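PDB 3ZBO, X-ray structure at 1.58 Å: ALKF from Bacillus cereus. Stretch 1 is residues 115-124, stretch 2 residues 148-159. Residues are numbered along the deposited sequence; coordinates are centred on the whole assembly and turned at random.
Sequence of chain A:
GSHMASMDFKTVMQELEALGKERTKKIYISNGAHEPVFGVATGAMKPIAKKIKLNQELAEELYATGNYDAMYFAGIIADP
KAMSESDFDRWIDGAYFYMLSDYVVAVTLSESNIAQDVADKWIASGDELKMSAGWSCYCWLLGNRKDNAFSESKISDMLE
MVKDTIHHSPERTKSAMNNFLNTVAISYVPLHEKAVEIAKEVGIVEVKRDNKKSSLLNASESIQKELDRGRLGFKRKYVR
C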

# COMPACT_ATOMS: atom_id res chain seq x y z
N ALA A 115 -7.68 -10.32 4.84
CA ALA A 115 -6.90 -9.09 4.93
C ALA A 115 -6.57 -8.69 6.35
O ALA A 115 -5.38 -8.45 6.70
CB ALA A 115 -7.61 -7.96 4.19
N GLN A 116 -7.58 -8.58 7.24
CA GLN A 116 -7.27 -8.11 8.57
C GLN A 116 -6.42 -9.12 9.35
O GLN A 116 -5.51 -8.72 10.08
CB GLN A 116 -8.55 -7.77 9.41
CG GLN A 116 -9.30 -6.55 8.85
CD GLN A 116 -10.45 -6.16 9.76
OE1 GLN A 116 -10.30 -6.04 11.01
NE2 GLN A 116 -11.57 -5.84 9.06
N ASP A 117 -6.67 -10.42 9.17
CA ASP A 117 -5.89 -11.39 9.95
C ASP A 117 -4.40 -11.31 9.59
O ASP A 117 -3.51 -11.28 10.45
CB ASP A 117 -6.41 -12.76 9.66
CG ASP A 117 -7.75 -13.03 10.37
OD1 ASP A 117 -8.10 -12.26 11.33
OD2 ASP A 117 -8.41 -14.00 9.96
N VAL A 118 -4.10 -11.25 8.27
CA VAL A 118 -2.73 -11.19 7.80
C VAL A 118 -2.12 -9.81 8.13
O VAL A 118 -1.01 -9.73 8.68
CB VAL A 118 -2.64 -11.44 6.33
CG1 VAL A 118 -1.16 -11.27 5.86
CG2 VAL A 118 -3.13 -12.86 6.01
N ALA A 119 -2.86 -8.75 7.89
CA ALA A 119 -2.30 -7.41 8.22
C ALA A 119 -1.99 -7.25 9.69
O ALA A 119 -1.00 -6.65 10.07
CB ALA A 119 -3.31 -6.31 7.80
N ASP A 120 -2.86 -7.78 10.53
CA ASP A 120 -2.57 -7.76 11.99
C ASP A 120 -1.27 -8.48 12.39
O ASP A 120 -0.44 -7.96 13.20
CB ASP A 120 -3.71 -8.35 12.81
CG ASP A 120 -4.99 -7.53 12.74
OD1 ASP A 120 -4.94 -6.29 12.41
OD2 ASP A 120 -6.03 -8.08 13.13
N LYS A 121 -1.04 -9.66 11.77
CA LYS A 121 0.19 -10.35 12.01
C LYS A 121 1.35 -9.53 11.55
O LYS A 121 2.42 -9.43 12.18
CB LYS A 121 0.21 -11.72 11.31
CG LYS A 121 -0.73 -12.67 12.02
CD LYS A 121 -0.60 -14.04 11.31
CE LYS A 121 -1.74 -14.95 11.80
NZ LYS A 121 -1.28 -16.38 11.42
N TRP A 122 1.21 -8.90 10.36
CA TRP A 122 2.28 -8.12 9.85
C TRP A 122 2.59 -6.91 10.72
O TRP A 122 3.76 -6.55 10.93
CB TRP A 122 2.04 -7.68 8.34
CG TRP A 122 2.14 -8.83 7.43
CD1 TRP A 122 2.52 -10.13 7.77
CD2 TRP A 122 1.84 -8.85 6.04
NE1 TRP A 122 2.52 -10.97 6.61
CE2 TRP A 122 2.07 -10.19 5.55
CE3 TRP A 122 1.37 -7.86 5.15
CZ2 TRP A 122 1.91 -10.53 4.21
CZ3 TRP A 122 1.15 -8.21 3.84
CH2 TRP A 122 1.44 -9.58 3.39
N ILE A 123 1.55 -6.23 11.17
CA ILE A 123 1.79 -5.09 12.08
C ILE A 123 2.61 -5.53 13.33
O ILE A 123 3.43 -4.76 13.83
CB ILE A 123 0.44 -4.43 12.41
CG1 ILE A 123 -0.05 -3.65 11.19
CG2 ILE A 123 0.58 -3.48 13.69
CD1 ILE A 123 -1.47 -3.17 11.39
N ALA A 124 2.23 -6.73 13.80
CA ALA A 124 2.87 -7.29 15.05
C ALA A 124 4.27 -7.78 14.82
O ALA A 124 5.00 -8.19 15.82
CB ALA A 124 2.01 -8.40 15.54
N ASN A 148 -18.94 -1.28 8.99
CA ASN A 148 -19.24 -2.47 9.81
C ASN A 148 -18.29 -3.66 9.60
O ASN A 148 -18.33 -4.64 10.39
CB ASN A 148 -20.74 -2.81 9.63
CG ASN A 148 -21.03 -3.57 8.36
OD1 ASN A 148 -20.34 -3.48 7.36
ND2 ASN A 148 -22.09 -4.38 8.39
N ALA A 149 -17.36 -3.54 8.65
CA ALA A 149 -16.31 -4.54 8.52
C ALA A 149 -15.28 -4.38 9.58
O ALA A 149 -14.43 -5.30 9.70
CB ALA A 149 -15.71 -4.46 7.05
N PHE A 150 -15.32 -3.33 10.41
CA PHE A 150 -14.28 -3.10 11.44
C PHE A 150 -14.84 -2.98 12.80
O PHE A 150 -15.96 -2.46 12.99
CB PHE A 150 -13.55 -1.76 11.12
CG PHE A 150 -13.10 -1.68 9.71
CD1 PHE A 150 -11.88 -2.24 9.33
CD2 PHE A 150 -13.90 -1.13 8.73
CE1 PHE A 150 -11.43 -2.22 7.97
CE2 PHE A 150 -13.49 -1.07 7.44
CZ PHE A 150 -12.26 -1.61 7.00
N SER A 151 -14.11 -3.52 13.76
CA SER A 151 -14.40 -3.33 15.16
C SER A 151 -13.96 -1.89 15.55
O SER A 151 -12.75 -1.54 15.37
CB SER A 151 -13.59 -4.33 16.01
OG SER A 151 -13.51 -3.86 17.31
N GLU A 152 -14.86 -1.04 16.06
CA GLU A 152 -14.52 0.34 16.43
C GLU A 152 -13.49 0.34 17.55
O GLU A 152 -12.52 1.09 17.56
CB GLU A 152 -15.78 1.16 16.81
CG GLU A 152 -15.47 2.52 17.26
CD GLU A 152 -16.71 3.36 17.61
OE1 GLU A 152 -17.80 3.09 17.02
OE2 GLU A 152 -16.57 4.24 18.48
N SER A 153 -13.60 -0.59 18.53
CA SER A 153 -12.58 -0.61 19.54
C SER A 153 -11.19 -1.05 18.99
O SER A 153 -10.21 -0.53 19.47
CB SER A 153 -13.03 -1.56 20.75
OG SER A 153 -13.17 -2.84 20.27
N LYS A 154 -11.12 -1.95 18.00
CA LYS A 154 -9.85 -2.34 17.43
C LYS A 154 -9.24 -1.10 16.72
O LYS A 154 -8.04 -0.84 16.93
CB LYS A 154 -10.04 -3.42 16.39
CG LYS A 154 -8.72 -4.00 15.90
CD LYS A 154 -9.07 -5.00 14.72
CE LYS A 154 -7.96 -5.84 14.34
NZ LYS A 154 -8.54 -6.68 13.22
N ILE A 155 -10.07 -0.41 15.90
CA ILE A 155 -9.48 0.80 15.23
C ILE A 155 -9.05 1.84 16.23
O ILE A 155 -8.01 2.48 16.11
CB ILE A 155 -10.51 1.37 14.22
CG1 ILE A 155 -10.89 0.37 13.15
CG2 ILE A 155 -9.95 2.70 13.57
CD1 ILE A 155 -9.75 -0.24 12.31
N SER A 156 -9.83 2.05 17.33
CA SER A 156 -9.42 2.99 18.32
C SER A 156 -8.09 2.62 18.98
O SER A 156 -7.22 3.49 19.20
CB SER A 156 -10.59 3.06 19.34
OG SER A 156 -10.28 3.99 20.36
N ASP A 157 -7.93 1.32 19.28
CA ASP A 157 -6.70 0.86 19.91
C ASP A 157 -5.51 1.04 18.92
O ASP A 157 -4.39 1.40 19.35
CB ASP A 157 -6.84 -0.61 20.30
CG ASP A 157 -7.72 -0.85 21.51
OD1 ASP A 157 -8.02 0.09 22.21
OD2 ASP A 157 -8.00 -2.06 21.72
N MET A 158 -5.77 0.81 17.64
CA MET A 158 -4.77 1.08 16.61
C MET A 158 -4.40 2.56 16.55
O MET A 158 -3.18 2.88 16.40
CB MET A 158 -5.27 0.58 15.25
CG MET A 158 -5.31 -0.95 15.20
SD MET A 158 -6.12 -1.55 13.76
CE MET A 158 -4.85 -1.26 12.51
N LEU A 159 -5.36 3.47 16.68
CA LEU A 159 -5.00 4.90 16.69
C LEU A 159 -4.07 5.21 17.87
O LEU A 159 -3.14 6.02 17.77
CB LEU A 159 -6.25 5.78 16.84
CG LEU A 159 -7.11 5.83 15.59
CD1 LEU A 159 -8.47 6.55 15.89
CD2 LEU A 159 -6.40 6.59 14.48
O HOH W 1 -12.18 -5.52 12.85

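Lys154 is the polar centre of this contact. Lys154 NZ forms a salt bridge with Asp120 OD2 at 2.9 Å. Lys154 NZ also donates a hydrogen bond to Gln116 OE1, at 2.9 Å. Every chi angle of Lys154 is t, so the chain is fully extended and carries its charge across to the other helix. Gln116 and Asp120 lie one helical turn apart, and both point toward the second stretch, so one ammonium group can reach both.

The amide of Gln116 works at both ends. While OE1 accepts from Lys154, Gln116 NE2 donates to the backbone Ala149 O at 3.0 Å. A glutamine suits this place because it offers an acceptor and a donor together. A water bridges the two stretches: its O donates to Gln116 OE1 at 2.7 Å and accepts from Ser151 N at 2.9 Å. Ser151 caps the second helix, Ser151 OG accepting from Lys154 N at 3.1 Å.

Packing is lighter. Gln116 NE2 lies 3.6 Å from Phe150 CD1, obliquely to the buried ring. Further along, Ile123 CD1 meets Met158 CE at 4.0 Å. Met158 is buried, and both apolar side chains suit a spot that asks for no polar partner. The helix axes stay 14.0 Å apart at closest, and side chains such as Lys154 and Gln116 bridge the space. The contact is small, burying 275 Å² in total, with Gln116 covered most.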